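Local coordinates for protein ribonucleoside-diphosphate reductase, alpha chain (Actinobacillus ureae ATCC 25976, PDB 6DQX) that probably reduces ribonucleoside diphosphates to deoxyribonucleoside diphosphates as the catalytic subunit of a class Id ribonucleotide reductase, at residues G125-I130 and P331-A336; S287-L292 and H337-R342; M118-E123 and K162-V167; S108-S113 and A136-I141; S86-I91 and P102-G107. All coordinates share one frame; numbering follows the deposited sequence.

Contact 1: G125-I130 and P331-A336; sequences GMMSKI and PFLDRA
Met-126 and Phe-332 are the residues whose CA atoms come nearest, 7.3 Å apart, where the last turns of helix 114-130 face the loop that leads into helix 334-343. Leu-333 stands at the N-cap position of that second helix. Phe-332 has a positive phi of 85°, a left-handed backbone conformation just before the N-cap. Two methionines fill the gap from the helix side. A chi1 of -67°, with CG anti to the carbonyl carbon, sets CG of Met-126 beside the Phe-332 ring, 3.8 Å from CD2 of Phe-332, and the two side chains cross at about a right angle. The same CG touches the backbone O of Pro-331. One branch of Leu-333 serves both methionines: CD2 of Leu-333 reaches CB of Met-126 at 4.2 Å, and it lies equally far from SD of Met-127. Phe-106 of strand 105-109 also packs on Met-127 and Leu-333, while the second subunit brings its Ile-114 against Met-126 and its Val-119 against Phe-332. The contact thus joins a helix end to a helix start close to the subunit interface. The side-chain pairs across it are apolar, made by methylene groups of Met-126, the thioether sulfur of Met-127, a leucine methyl and an aromatic ring, so the attraction is probably mainly dispersive.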
# COMPACT_ATOMS: atom_id res chain seq x y z
N GLY A 125 -5.60 -3.99 -3.32
CA GLY A 125 -6.10 -2.73 -3.79
C GLY A 125 -7.10 -2.84 -4.92
O GLY A 125 -8.17 -2.25 -4.85
N MET A 126 -6.75 -3.60 -5.95
CA MET A 126 -7.61 -3.75 -7.10
C MET A 126 -8.92 -4.44 -6.71
O MET A 126 -9.99 -4.03 -7.18
CB MET A 126 -6.94 -4.55 -8.22
CG MET A 126 -5.75 -3.87 -8.88
SD MET A 126 -6.18 -2.25 -9.51
CE MET A 126 -7.40 -2.62 -10.75
N MET A 127 -8.82 -5.46 -5.88
CA MET A 127 -10.03 -6.18 -5.41
C MET A 127 -10.89 -5.40 -4.42
O MET A 127 -12.11 -5.55 -4.41
CB MET A 127 -9.66 -7.53 -4.81
CG MET A 127 -9.16 -8.53 -5.84
SD MET A 127 -10.32 -8.76 -7.20
CE MET A 127 -11.81 -9.25 -6.33
N SER A 128 -10.28 -4.55 -3.59
CA SER A 128 -11.06 -3.65 -2.72
C SER A 128 -11.90 -2.63 -3.51
O SER A 128 -12.96 -2.22 -3.04
CB SER A 128 -10.15 -2.90 -1.75
OG SER A 128 -9.42 -3.82 -0.94
N LYS A 129 -11.42 -2.22 -4.68
CA LYS A 129 -12.20 -1.36 -5.57
C LYS A 129 -13.34 -2.16 -6.21
O LYS A 129 -14.45 -1.67 -6.28
CB LYS A 129 -11.34 -0.77 -6.69
CG LYS A 129 -12.09 0.10 -7.71
CD LYS A 129 -12.73 1.32 -7.04
CE LYS A 129 -13.04 2.44 -8.05
NZ LYS A 129 -13.33 3.75 -7.38
N ILE A 130 -13.02 -3.36 -6.68
CA ILE A 130 -13.94 -4.19 -7.47
C ILE A 130 -14.98 -4.87 -6.56
O ILE A 130 -16.17 -5.01 -6.94
CB ILE A 130 -13.16 -5.24 -8.30
CG1 ILE A 130 -12.34 -4.52 -9.38
CG2 ILE A 130 -14.09 -6.28 -8.91
CD1 ILE A 130 -11.19 -5.33 -10.00
N PRO A 331 -5.03 -5.66 -14.87
CA PRO A 331 -3.78 -5.45 -14.17
C PRO A 331 -3.86 -5.98 -12.75
O PRO A 331 -4.88 -5.71 -12.08
CB PRO A 331 -3.61 -3.92 -14.16
CG PRO A 331 -4.95 -3.34 -14.49
CD PRO A 331 -5.74 -4.40 -15.20
N PHE A 332 -2.81 -6.75 -12.37
CA PHE A 332 -2.48 -7.22 -11.01
C PHE A 332 -3.20 -8.51 -10.57
O PHE A 332 -2.87 -9.06 -9.53
CB PHE A 332 -2.67 -6.14 -9.95
CG PHE A 332 -1.77 -4.96 -10.12
CD1 PHE A 332 -0.40 -5.13 -10.08
CD2 PHE A 332 -2.28 -3.68 -10.30
CE1 PHE A 332 0.46 -4.04 -10.22
CE2 PHE A 332 -1.42 -2.59 -10.43
CZ PHE A 332 -0.06 -2.77 -10.39
N LEU A 333 -4.12 -8.99 -11.40
CA LEU A 333 -4.90 -10.20 -11.08
C LEU A 333 -4.36 -11.48 -11.76
O LEU A 333 -5.06 -12.52 -11.80
CB LEU A 333 -6.34 -9.95 -11.47
CG LEU A 333 -7.03 -8.74 -10.80
CD1 LEU A 333 -8.52 -8.82 -11.03
CD2 LEU A 333 -6.72 -8.62 -9.31
N ASP A 334 -3.11 -11.46 -12.22
CA ASP A 334 -2.54 -12.61 -12.96
C ASP A 334 -2.51 -13.91 -12.12
O ASP A 334 -2.68 -14.99 -12.68
CB ASP A 334 -1.14 -12.35 -13.54
CG ASP A 334 -0.15 -11.86 -12.51
OD1 ASP A 334 -0.47 -10.89 -11.78
OD2 ASP A 334 0.98 -12.42 -12.46
N ARG A 335 -2.32 -13.79 -10.81
CA ARG A 335 -2.22 -15.00 -9.97
C ARG A 335 -3.59 -15.65 -9.82
O ARG A 335 -3.67 -16.87 -9.75
CB ARG A 335 -1.63 -14.70 -8.58
CG ARG A 335 -0.19 -14.20 -8.64
CD ARG A 335 0.56 -14.44 -7.37
NE ARG A 335 0.05 -13.58 -6.30
CZ ARG A 335 0.62 -13.43 -5.11
NH1 ARG A 335 1.70 -14.11 -4.77
NH2 ARG A 335 0.07 -12.62 -4.21
N ALA A 336 -4.64 -14.82 -9.74
CA ALA A 336 -6.02 -15.31 -9.65
C ALA A 336 -6.50 -15.85 -11.00
O ALA A 336 -7.20 -16.86 -11.07
CB ALA A 336 -6.94 -14.22 -9.17

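Contact 2: S287-L292 and H337-R342; sequences SFVCCL and HRFATR
The Phe-339 ring lies flat against the Phe-288 backbone: CA of Phe-288 stands over one face, 3.7 Å from the centroid of the Phe-339 ring and only 6° off the normal, a well-formed CH-pi contact. The ring of Phe-339 also stacks with His-343, one turn further along its helix. Obliquely to the ring, Val-289 O comes within 3.4 Å of CE1 of Phe-339, and Ser-287 O packs closely on CB of Phe-339, at 3.2 Å. The CG of Phe-339 is trans to its backbone N (chi1 -179°), which carries the aromatic group out from helix 334-343 to lie across the strand. Phe-288 adds its CB, 3.8 Å from CZ of Phe-339, but sends its own ring away. Beside this pair, CG2 of Val-289 meets CB of Ala-340 at 4.0 Å. Helix 334-343 passes the weakly bonded strand 288-290 with local axes 7.4 Å apart and an angle of 59° between them, covering a strand whose other neighbours include strand 105-109. Phe-339 is buried here, and its slightly positive C-H at CE1 probably gains a little electrostatic attraction from Val-289 O, while its pi face takes the CA-H. One aromatic ring thereby meets both the polar and the nonpolar parts of a peptide backbone.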
# COMPACT_ATOMS: atom_id res chain seq x y z
N SER A 287 -3.35 -17.19 -6.60
CA SER A 287 -4.22 -16.66 -5.52
C SER A 287 -5.60 -17.33 -5.73
O SER A 287 -6.15 -17.29 -6.83
CB SER A 287 -4.35 -15.16 -5.62
OG SER A 287 -3.08 -14.59 -5.35
N PHE A 288 -6.12 -17.98 -4.70
CA PHE A 288 -7.42 -18.66 -4.88
C PHE A 288 -8.55 -17.69 -5.10
O PHE A 288 -8.57 -16.60 -4.51
CB PHE A 288 -7.70 -19.69 -3.78
CG PHE A 288 -7.94 -19.13 -2.40
CD1 PHE A 288 -9.10 -18.45 -2.07
CD2 PHE A 288 -7.01 -19.37 -1.39
CE1 PHE A 288 -9.31 -17.99 -0.76
CE2 PHE A 288 -7.22 -18.91 -0.09
CZ PHE A 288 -8.36 -18.22 0.21
N VAL A 289 -9.46 -18.07 -5.99
CA VAL A 289 -10.74 -17.43 -6.16
C VAL A 289 -11.81 -18.50 -6.28
O VAL A 289 -11.53 -19.64 -6.66
CB VAL A 289 -10.78 -16.49 -7.38
CG1 VAL A 289 -9.82 -15.33 -7.19
CG2 VAL A 289 -10.42 -17.22 -8.67
N CYS A 290 -13.05 -18.10 -6.03
CA CYS A 290 -14.18 -19.04 -6.08
C CYS A 290 -15.46 -18.24 -6.27
O CYS A 290 -15.51 -17.06 -5.96
CB CYS A 290 -14.22 -19.83 -4.77
SG CYS A 290 -15.22 -21.33 -4.81
N CYS A 291 -16.50 -18.87 -6.77
CA CYS A 291 -17.79 -18.22 -6.87
C CYS A 291 -18.80 -19.07 -6.16
O CYS A 291 -18.55 -20.25 -5.90
CB CYS A 291 -18.19 -17.99 -8.30
SG CYS A 291 -18.27 -19.48 -9.27
N LEU A 292 -19.91 -18.47 -5.84
CA LEU A 292 -20.90 -19.16 -5.02
C LEU A 292 -22.29 -18.85 -5.46
O LEU A 292 -22.57 -17.82 -6.07
CB LEU A 292 -20.71 -18.84 -3.55
CG LEU A 292 -21.11 -17.51 -2.93
CD1 LEU A 292 -22.59 -17.46 -2.58
CD2 LEU A 292 -20.30 -17.22 -1.66
N HIS A 337 -6.13 -15.16 -12.07
CA HIS A 337 -6.45 -15.65 -13.42
C HIS A 337 -5.88 -17.04 -13.63
O HIS A 337 -6.61 -17.95 -14.13
CB HIS A 337 -5.91 -14.68 -14.48
CG HIS A 337 -6.05 -15.18 -15.88
ND1 HIS A 337 -7.22 -15.07 -16.58
CD2 HIS A 337 -5.19 -15.85 -16.68
CE1 HIS A 337 -7.07 -15.62 -17.77
NE2 HIS A 337 -5.85 -16.09 -17.86
N ARG A 338 -4.62 -17.23 -13.23
CA ARG A 338 -3.94 -18.51 -13.32
C ARG A 338 -4.68 -19.58 -12.49
O ARG A 338 -4.99 -20.67 -12.99
CB ARG A 338 -2.49 -18.40 -12.84
CG ARG A 338 -1.74 -19.71 -12.87
CD ARG A 338 -0.27 -19.51 -12.60
NE ARG A 338 0.41 -20.78 -12.37
CZ ARG A 338 0.79 -21.64 -13.32
NH1 ARG A 338 0.57 -21.43 -14.60
NH2 ARG A 338 1.41 -22.75 -12.95
N PHE A 339 -4.99 -19.24 -11.25
CA PHE A 339 -5.71 -20.18 -10.40
C PHE A 339 -7.03 -20.62 -10.99
O PHE A 339 -7.30 -21.82 -11.07
CB PHE A 339 -5.98 -19.61 -8.98
CG PHE A 339 -6.70 -20.58 -8.09
CD1 PHE A 339 -8.08 -20.67 -8.12
CD2 PHE A 339 -5.98 -21.41 -7.24
CE1 PHE A 339 -8.76 -21.55 -7.29
CE2 PHE A 339 -6.64 -22.32 -6.42
CZ PHE A 339 -8.03 -22.39 -6.45
N ALA A 340 -7.86 -19.66 -11.37
CA ALA A 340 -9.16 -19.97 -11.95
C ALA A 340 -9.03 -20.85 -13.19
O ALA A 340 -9.72 -21.85 -13.30
CB ALA A 340 -9.93 -18.73 -12.30
N THR A 341 -8.12 -20.48 -14.08
CA THR A 341 -7.85 -21.28 -15.31
C THR A 341 -7.50 -22.75 -15.00
O THR A 341 -8.00 -23.67 -15.65
CB THR A 341 -6.73 -20.65 -16.13
OG1 THR A 341 -7.14 -19.32 -16.48
CG2 THR A 341 -6.45 -21.49 -17.42
N ARG A 342 -6.63 -22.97 -14.02
CA ARG A 342 -6.13 -24.30 -13.76
C ARG A 342 -7.00 -25.16 -12.85
O ARG A 342 -6.96 -26.39 -12.95
CB ARG A 342 -4.72 -24.22 -13.23
CG ARG A 342 -3.80 -23.49 -14.19
CD ARG A 342 -2.46 -23.23 -13.57
NE ARG A 342 -1.60 -24.40 -13.51
CZ ARG A 342 -1.07 -24.95 -12.42
NH1 ARG A 342 -1.28 -24.49 -11.19
NH2 ARG A 342 -0.26 -25.98 -12.57

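Contact 3: M118-E123 and K162-V167; sequences MVTTAE and KLFDTV
Thr-121 and Phe-164 sit where helices 114-130 and 156-170 of the barrel domain run side by side, their local axes 10.3 Å apart and inclined by only 18°. Both helices also touch the second subunit, where Thr-166 meets its own counterpart, consistent with the four-helix dimer interface of class I relatives. At the centre, Thr-121 OG1 lies 3.5 Å from CD2 of Leu-163 and 3.7 Å from CZ of Phe-164, while CG2 of Thr-121 reaches CG2 of Val-167 at 3.9 Å. The Phe-164 ring also lodges by Thr-120, whose methyl CG2 is 3.7 Å from CE1 of Phe-164. Met-118 starts out away from the partner helix, but its chain folds back until CE of Met-118 touches CD2 of Leu-163 at 3.8 Å. OG1 of Thr-120 is hydrogen-bonded to Glu-116 O in its own helix and also to Arg-335 NH2. With its hydroxyl bonded to Ile-117 O, Thr-121 can meet Leu-163 and Phe-164 at packing distance although it is buried.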
# COMPACT_ATOMS: atom_id res chain seq x y z
N MET A 118 4.49 -6.39 -2.20
CA MET A 118 3.86 -5.42 -3.09
C MET A 118 2.90 -6.04 -4.12
O MET A 118 1.87 -5.42 -4.45
CB MET A 118 4.89 -4.55 -3.82
CG MET A 118 5.72 -3.65 -2.92
SD MET A 118 4.83 -2.75 -1.64
CE MET A 118 5.31 -3.65 -0.24
N VAL A 119 3.21 -7.23 -4.60
CA VAL A 119 2.29 -7.96 -5.49
C VAL A 119 0.93 -8.14 -4.79
O VAL A 119 -0.11 -7.81 -5.35
CB VAL A 119 2.85 -9.32 -5.92
CG1 VAL A 119 1.77 -10.19 -6.55
CG2 VAL A 119 4.03 -9.15 -6.89
N THR A 120 0.97 -8.60 -3.55
CA THR A 120 -0.24 -8.82 -2.76
C THR A 120 -0.95 -7.50 -2.44
O THR A 120 -2.16 -7.43 -2.52
CB THR A 120 0.06 -9.61 -1.48
OG1 THR A 120 0.83 -10.76 -1.81
CG2 THR A 120 -1.25 -10.03 -0.76
N THR A 121 -0.19 -6.45 -2.13
CA THR A 121 -0.75 -5.13 -1.89
C THR A 121 -1.59 -4.63 -3.08
O THR A 121 -2.71 -4.15 -2.90
CB THR A 121 0.37 -4.11 -1.51
OG1 THR A 121 1.04 -4.57 -0.34
CG2 THR A 121 -0.17 -2.76 -1.20
N ALA A 122 -1.03 -4.76 -4.28
CA ALA A 122 -1.72 -4.32 -5.47
C ALA A 122 -2.95 -5.20 -5.75
O ALA A 122 -3.97 -4.68 -6.18
CB ALA A 122 -0.76 -4.30 -6.67
N GLU A 123 -2.88 -6.50 -5.49
CA GLU A 123 -4.07 -7.40 -5.63
C GLU A 123 -5.19 -6.93 -4.76
O GLU A 123 -6.31 -6.70 -5.25
CB GLU A 123 -3.74 -8.84 -5.26
CG GLU A 123 -2.91 -9.64 -6.25
CD GLU A 123 -2.54 -11.00 -5.69
OE1 GLU A 123 -2.31 -11.12 -4.47
OE2 GLU A 123 -2.45 -11.98 -6.45
N LYS A 162 -0.14 -3.64 8.63
CA LYS A 162 -0.53 -2.22 8.61
C LYS A 162 -0.77 -1.73 7.20
O LYS A 162 -1.65 -0.92 6.96
CB LYS A 162 0.52 -1.33 9.33
CG LYS A 162 0.67 -1.68 10.79
CD LYS A 162 1.37 -0.60 11.60
CE LYS A 162 2.84 -0.53 11.30
NZ LYS A 162 3.55 0.44 12.18
N LEU A 163 -0.04 -2.26 6.24
CA LEU A 163 -0.21 -1.90 4.85
C LEU A 163 -1.59 -2.30 4.32
O LEU A 163 -2.27 -1.56 3.63
CB LEU A 163 0.89 -2.57 4.05
CG LEU A 163 1.17 -2.23 2.62
CD1 LEU A 163 1.09 -0.74 2.34
CD2 LEU A 163 2.56 -2.79 2.30
N PHE A 164 -2.02 -3.51 4.68
CA PHE A 164 -3.30 -4.01 4.17
C PHE A 164 -4.48 -3.33 4.85
O PHE A 164 -5.47 -3.02 4.20
CB PHE A 164 -3.32 -5.53 4.30
CG PHE A 164 -2.30 -6.18 3.43
CD1 PHE A 164 -2.59 -6.42 2.09
CD2 PHE A 164 -1.02 -6.46 3.90
CE1 PHE A 164 -1.63 -6.97 1.25
CE2 PHE A 164 -0.05 -7.01 3.07
CZ PHE A 164 -0.36 -7.27 1.73
N ASP A 165 -4.34 -3.07 6.14
CA ASP A 165 -5.33 -2.30 6.89
C ASP A 165 -5.53 -0.91 6.28
O ASP A 165 -6.66 -0.44 6.13
CB ASP A 165 -4.89 -2.23 8.35
CG ASP A 165 -5.96 -1.63 9.26
OD1 ASP A 165 -6.87 -2.35 9.73
OD2 ASP A 165 -5.85 -0.43 9.50
N THR A 166 -4.43 -0.25 5.88
CA THR A 166 -4.55 1.04 5.18
C THR A 166 -5.16 0.93 3.80
O THR A 166 -5.99 1.77 3.43
CB THR A 166 -3.17 1.75 5.09
OG1 THR A 166 -2.71 2.01 6.41
CG2 THR A 166 -3.29 3.05 4.37
N VAL A 167 -4.78 -0.10 3.04
CA VAL A 167 -5.34 -0.26 1.70
C VAL A 167 -6.88 -0.28 1.77
O VAL A 167 -7.54 0.43 1.01
CB VAL A 167 -4.83 -1.52 0.98
CG1 VAL A 167 -5.68 -1.81 -0.25
CG2 VAL A 167 -3.38 -1.38 0.58

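Contact 4: S108-S113 and A136-I141. With EDO (1,2-ethanediol), chain H.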
# COMPACT_ATOMS: atom_id res chain seq x y z
N SER A 108 -4.64 -14.59 -1.15
CA SER A 108 -3.25 -14.48 -1.59
C SER A 108 -2.27 -15.09 -0.59
O SER A 108 -2.50 -15.07 0.64
CB SER A 108 -2.85 -13.03 -1.84
OG SER A 108 -3.83 -12.36 -2.61
N TYR A 109 -1.19 -15.62 -1.13
CA TYR A 109 -0.05 -16.07 -0.35
C TYR A 109 0.99 -14.95 -0.40
O TYR A 109 1.35 -14.50 -1.48
CB TYR A 109 0.51 -17.35 -0.96
CG TYR A 109 1.81 -17.78 -0.36
CD1 TYR A 109 1.84 -18.55 0.79
CD2 TYR A 109 3.03 -17.37 -0.94
CE1 TYR A 109 3.06 -18.93 1.35
CE2 TYR A 109 4.23 -17.72 -0.37
CZ TYR A 109 4.24 -18.50 0.76
OH TYR A 109 5.46 -18.87 1.29
N ILE A 110 1.45 -14.51 0.76
CA ILE A 110 2.48 -13.45 0.83
C ILE A 110 3.87 -14.05 0.99
O ILE A 110 4.23 -14.52 2.06
CB ILE A 110 2.20 -12.45 1.98
CG1 ILE A 110 0.77 -11.90 1.85
CG2 ILE A 110 3.23 -11.29 1.91
CD1 ILE A 110 0.32 -10.95 2.94
N GLY A 111 4.67 -14.07 -0.08
CA GLY A 111 6.04 -14.55 0.03
C GLY A 111 6.90 -13.60 0.86
O GLY A 111 6.60 -12.42 0.99
N ASP A 112 7.98 -14.14 1.41
CA ASP A 112 8.84 -13.41 2.36
C ASP A 112 9.79 -12.44 1.63
O ASP A 112 11.02 -12.58 1.71
CB ASP A 112 9.63 -14.43 3.18
CG ASP A 112 10.37 -13.82 4.35
OD1 ASP A 112 9.89 -12.86 5.01
OD2 ASP A 112 11.46 -14.35 4.65
N SER A 113 9.24 -11.45 0.94
CA SER A 113 10.05 -10.46 0.20
C SER A 113 9.22 -9.22 -0.03
O SER A 113 8.00 -9.31 -0.18
CB SER A 113 10.55 -11.02 -1.16
OG SER A 113 9.54 -11.05 -2.17
N ALA A 136 -5.47 -12.91 2.98
CA ALA A 136 -4.11 -13.34 2.73
C ALA A 136 -3.44 -14.07 3.87
O ALA A 136 -3.76 -13.88 5.07
CB ALA A 136 -3.25 -12.14 2.28
N TYR A 137 -2.48 -14.90 3.51
CA TYR A 137 -1.68 -15.66 4.48
C TYR A 137 -0.35 -14.95 4.74
O TYR A 137 0.43 -14.77 3.81
CB TYR A 137 -1.41 -17.06 3.97
CG TYR A 137 -0.55 -17.91 4.88
CD1 TYR A 137 -0.97 -18.25 6.17
CD2 TYR A 137 0.69 -18.36 4.47
CE1 TYR A 137 -0.18 -19.04 7.01
CE2 TYR A 137 1.50 -19.14 5.31
CZ TYR A 137 1.05 -19.47 6.57
OH TYR A 137 1.82 -20.26 7.41
N PHE A 138 -0.10 -14.66 6.02
CA PHE A 138 1.10 -13.92 6.51
C PHE A 138 2.16 -14.80 7.14
O PHE A 138 3.26 -14.31 7.49
CB PHE A 138 0.66 -12.86 7.52
CG PHE A 138 -0.03 -11.69 6.91
CD1 PHE A 138 -1.33 -11.79 6.45
CD2 PHE A 138 0.62 -10.45 6.79
CE1 PHE A 138 -1.99 -10.72 5.89
CE2 PHE A 138 -0.04 -9.39 6.24
CZ PHE A 138 -1.34 -9.50 5.77
N GLY A 139 1.88 -16.09 7.31
CA GLY A 139 2.70 -16.95 8.14
C GLY A 139 4.09 -17.32 7.66
O GLY A 139 4.89 -17.84 8.43
N ASP A 140 4.38 -17.10 6.38
CA ASP A 140 5.73 -17.33 5.87
C ASP A 140 6.59 -16.06 5.86
O ASP A 140 7.76 -16.12 5.49
CB ASP A 140 5.69 -18.01 4.50
CG ASP A 140 5.42 -19.52 4.60
OD1 ASP A 140 5.57 -20.11 5.69
OD2 ASP A 140 5.10 -20.13 3.57
N ILE A 141 6.04 -14.93 6.30
CA ILE A 141 6.84 -13.72 6.55
C ILE A 141 7.70 -13.96 7.80
O ILE A 141 7.22 -14.36 8.87
CB ILE A 141 5.94 -12.48 6.75
CG1 ILE A 141 5.13 -12.19 5.48
CG2 ILE A 141 6.79 -11.27 7.13
CD1 ILE A 141 4.03 -11.18 5.66
C1 EDO H . 11.25 -8.25 4.19
O1 EDO H . 12.40 -9.08 4.00
C2 EDO H . 10.04 -9.15 4.34
O2 EDO H . 10.20 -10.00 5.48
O HOH W 1 3.05 -15.61 4.25
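Ser-108 and Ala-136 pair in parallel, as do Tyr-109 and Tyr-137, uniting the two strands of a beta-alpha-beta unit whose helix is 114-130. The backbone bonds come first: Tyr-137 N donates to Ser-108 O at 2.9 Å, and Ile-110 N returns a 3.2 Å bond to Tyr-137 O. Where the strands end, one water continues the join, donating to the O atoms of Ile-110 and Tyr-137 and accepting from Asp-140 N at 2.9 Å. Among side-chain bonds, the hydroxyl OH of Tyr-109 donates over 2.6 Å to Asp-140 OD2, which receives it on its anti lone pair, with ring and carboxylate planes 74° apart. The hydroxyl of Tyr-137 bonds Asp-186, and a magnesium ion lies about 4 Å from the Tyr-137 side chain. Asp-112, salt-bridged to Arg-142, also accepts from a bound ethanediol, probably left from crystallisation. Nonpolar contacts complete the set. The two tyrosines lie side by side, pointing the same way, with CD1 of Tyr-109 at the edge of the Tyr-137 ring. Beyond the strand pair, Ile-110 CG2 touches CD1 of Ile-141 at 3.8 Å, and CD1 of Ile-110 sits 3.6 Å from the Phe-138 ring centroid, 10° off the normal.

Contact 5: S86-I91 and P102-G107; sequences SLSSPI and PISCFG
Pro-90 turns its ring toward the residues Pro-102 to Ser-104, and the edge carrying CB and CG does the touching. CG of Pro-90 lies 3.4 Å from the backbone O of Ile-103 and 3.6 Å from OG of Ser-104, so that the pyrrolidine is set against one carbonyl and one hydroxyl rather than against another hydrocarbon. CB of Pro-90 stands 3.7 Å from the carbonyl carbon C of Pro-102, and the CA atoms of Pro-90 and Pro-102 are 4.6 Å apart. Ile-91 approaches from the neighbouring position on the helix, its CG1 leaning on Pro-102, 4.3 Å from CB of that ring. Both segments adjoin the sheet of the barrel fold: strands 85-87 and 105-109 both pair antiparallel with strand 288-296, and here the start of helix 89-94, just past the first strand, packs on the lead-in to the second. Ser-88 is the N-cap of that helix. Its OG lies between the backbone N and carbonyl carbon (chi1 72°), a torsion that brings Ser-88 OG to Ile-91 N for a 3.3 Å capping bond. The two serine hydroxyls do not bond each other directly; a water lies between them, 2.8 Å from Ser-88 OG and 2.7 Å from Ser-104 OG, and donates to Pro-102 O. Ile-103 O, by contrast, is buried against CB and CG of Pro-90 and has no polar partner in the model.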
# COMPACT_ATOMS: atom_id res chain seq x y z
N SER A 86 -30.43 -19.30 -4.62
CA SER A 86 -29.98 -17.96 -4.28
C SER A 86 -28.69 -17.73 -5.06
O SER A 86 -27.86 -18.63 -5.13
CB SER A 86 -29.74 -17.87 -2.78
OG SER A 86 -28.89 -16.80 -2.44
N LEU A 87 -28.52 -16.54 -5.62
CA LEU A 87 -27.31 -16.17 -6.35
C LEU A 87 -26.53 -15.19 -5.51
O LEU A 87 -27.12 -14.41 -4.74
CB LEU A 87 -27.64 -15.55 -7.71
CG LEU A 87 -28.66 -16.29 -8.57
CD1 LEU A 87 -28.84 -15.54 -9.87
CD2 LEU A 87 -28.22 -17.72 -8.82
N SER A 88 -25.21 -15.22 -5.65
CA SER A 88 -24.34 -14.35 -4.86
C SER A 88 -24.51 -12.90 -5.30
O SER A 88 -24.90 -12.62 -6.44
CB SER A 88 -22.88 -14.74 -5.01
OG SER A 88 -22.41 -14.38 -6.29
N SER A 89 -24.16 -11.98 -4.40
CA SER A 89 -24.27 -10.56 -4.74
C SER A 89 -23.35 -10.14 -5.89
O SER A 89 -23.79 -9.35 -6.71
CB SER A 89 -24.14 -9.65 -3.51
OG SER A 89 -22.88 -9.71 -2.93
N PRO A 90 -22.10 -10.66 -5.99
CA PRO A 90 -21.32 -10.36 -7.20
C PRO A 90 -21.95 -10.84 -8.51
O PRO A 90 -21.82 -10.18 -9.53
CB PRO A 90 -19.98 -11.08 -6.94
CG PRO A 90 -19.88 -11.14 -5.45
CD PRO A 90 -21.29 -11.41 -5.01
N ILE A 91 -22.65 -11.98 -8.48
CA ILE A 91 -23.35 -12.47 -9.67
C ILE A 91 -24.54 -11.56 -10.02
O ILE A 91 -24.70 -11.14 -11.18
CB ILE A 91 -23.77 -13.96 -9.46
CG1 ILE A 91 -22.51 -14.83 -9.50
CG2 ILE A 91 -24.80 -14.39 -10.51
CD1 ILE A 91 -22.64 -16.25 -8.94
N PRO A 102 -17.50 -11.52 -10.91
CA PRO A 102 -18.54 -12.34 -10.26
C PRO A 102 -18.03 -13.28 -9.16
O PRO A 102 -18.79 -14.15 -8.71
CB PRO A 102 -19.09 -13.12 -11.47
CG PRO A 102 -17.86 -13.42 -12.24
CD PRO A 102 -17.03 -12.15 -12.16
N ILE A 103 -16.78 -13.12 -8.70
CA ILE A 103 -16.17 -13.98 -7.67
C ILE A 103 -16.50 -13.47 -6.26
O ILE A 103 -16.76 -12.29 -6.09
CB ILE A 103 -14.64 -14.18 -7.83
CG1 ILE A 103 -13.91 -12.84 -7.98
CG2 ILE A 103 -14.34 -15.07 -9.06
CD1 ILE A 103 -12.44 -12.86 -7.65
N SER A 104 -16.49 -14.37 -5.28
CA SER A 104 -16.85 -14.07 -3.86
C SER A 104 -15.69 -14.25 -2.85
O SER A 104 -15.88 -14.07 -1.64
CB SER A 104 -18.06 -14.93 -3.42
OG SER A 104 -19.25 -14.44 -4.03
N CYS A 105 -14.51 -14.58 -3.33
CA CYS A 105 -13.32 -14.59 -2.48
C CYS A 105 -12.08 -14.36 -3.33
O CYS A 105 -12.09 -14.54 -4.56
CB CYS A 105 -13.23 -15.91 -1.66
SG CYS A 105 -12.83 -17.36 -2.67
N PHE A 106 -11.00 -13.98 -2.66
CA PHE A 106 -9.70 -13.75 -3.28
C PHE A 106 -8.65 -13.93 -2.18
O PHE A 106 -8.61 -13.15 -1.21
CB PHE A 106 -9.66 -12.35 -3.90
CG PHE A 106 -8.48 -12.11 -4.81
CD1 PHE A 106 -7.20 -12.00 -4.30
CD2 PHE A 106 -8.67 -12.01 -6.18
CE1 PHE A 106 -6.11 -11.79 -5.13
CE2 PHE A 106 -7.58 -11.80 -7.03
CZ PHE A 106 -6.29 -11.70 -6.50
N GLY A 107 -7.85 -14.98 -2.29
CA GLY A 107 -6.91 -15.37 -1.24
C GLY A 107 -5.50 -15.44 -1.72
O GLY A 107 -5.19 -16.23 -2.60
O HOH W 2 -19.80 -15.46 -6.48

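Glu-123 and Arg-335 tie four of the five contacts together. Arg-335 NH2 of contact 1 forms a 2.8 Å salt bridge with Glu-123 OE1 of contact 3; that oxygen also lies 2.7 Å from Ser-108 OG of contact 4, while Glu-123 OE2 is 2.9 Å from Ser-287 OG of contact 2. Contacts 2 and 5 share the sheet, joined by Phe-288 O to Gly-107 N (2.8 Å) and Cys-290 O to Ser-104 N (2.9 Å). Phe-106 of contact 5 packs on Ala-336 and Met-127 of contact 1. Only contacts 1 and 3 touch the second subunit. Contact 4 comes near a bound magnesium ion; contact 2 is about 13 Å from one, measured from the Phe-288 side chain.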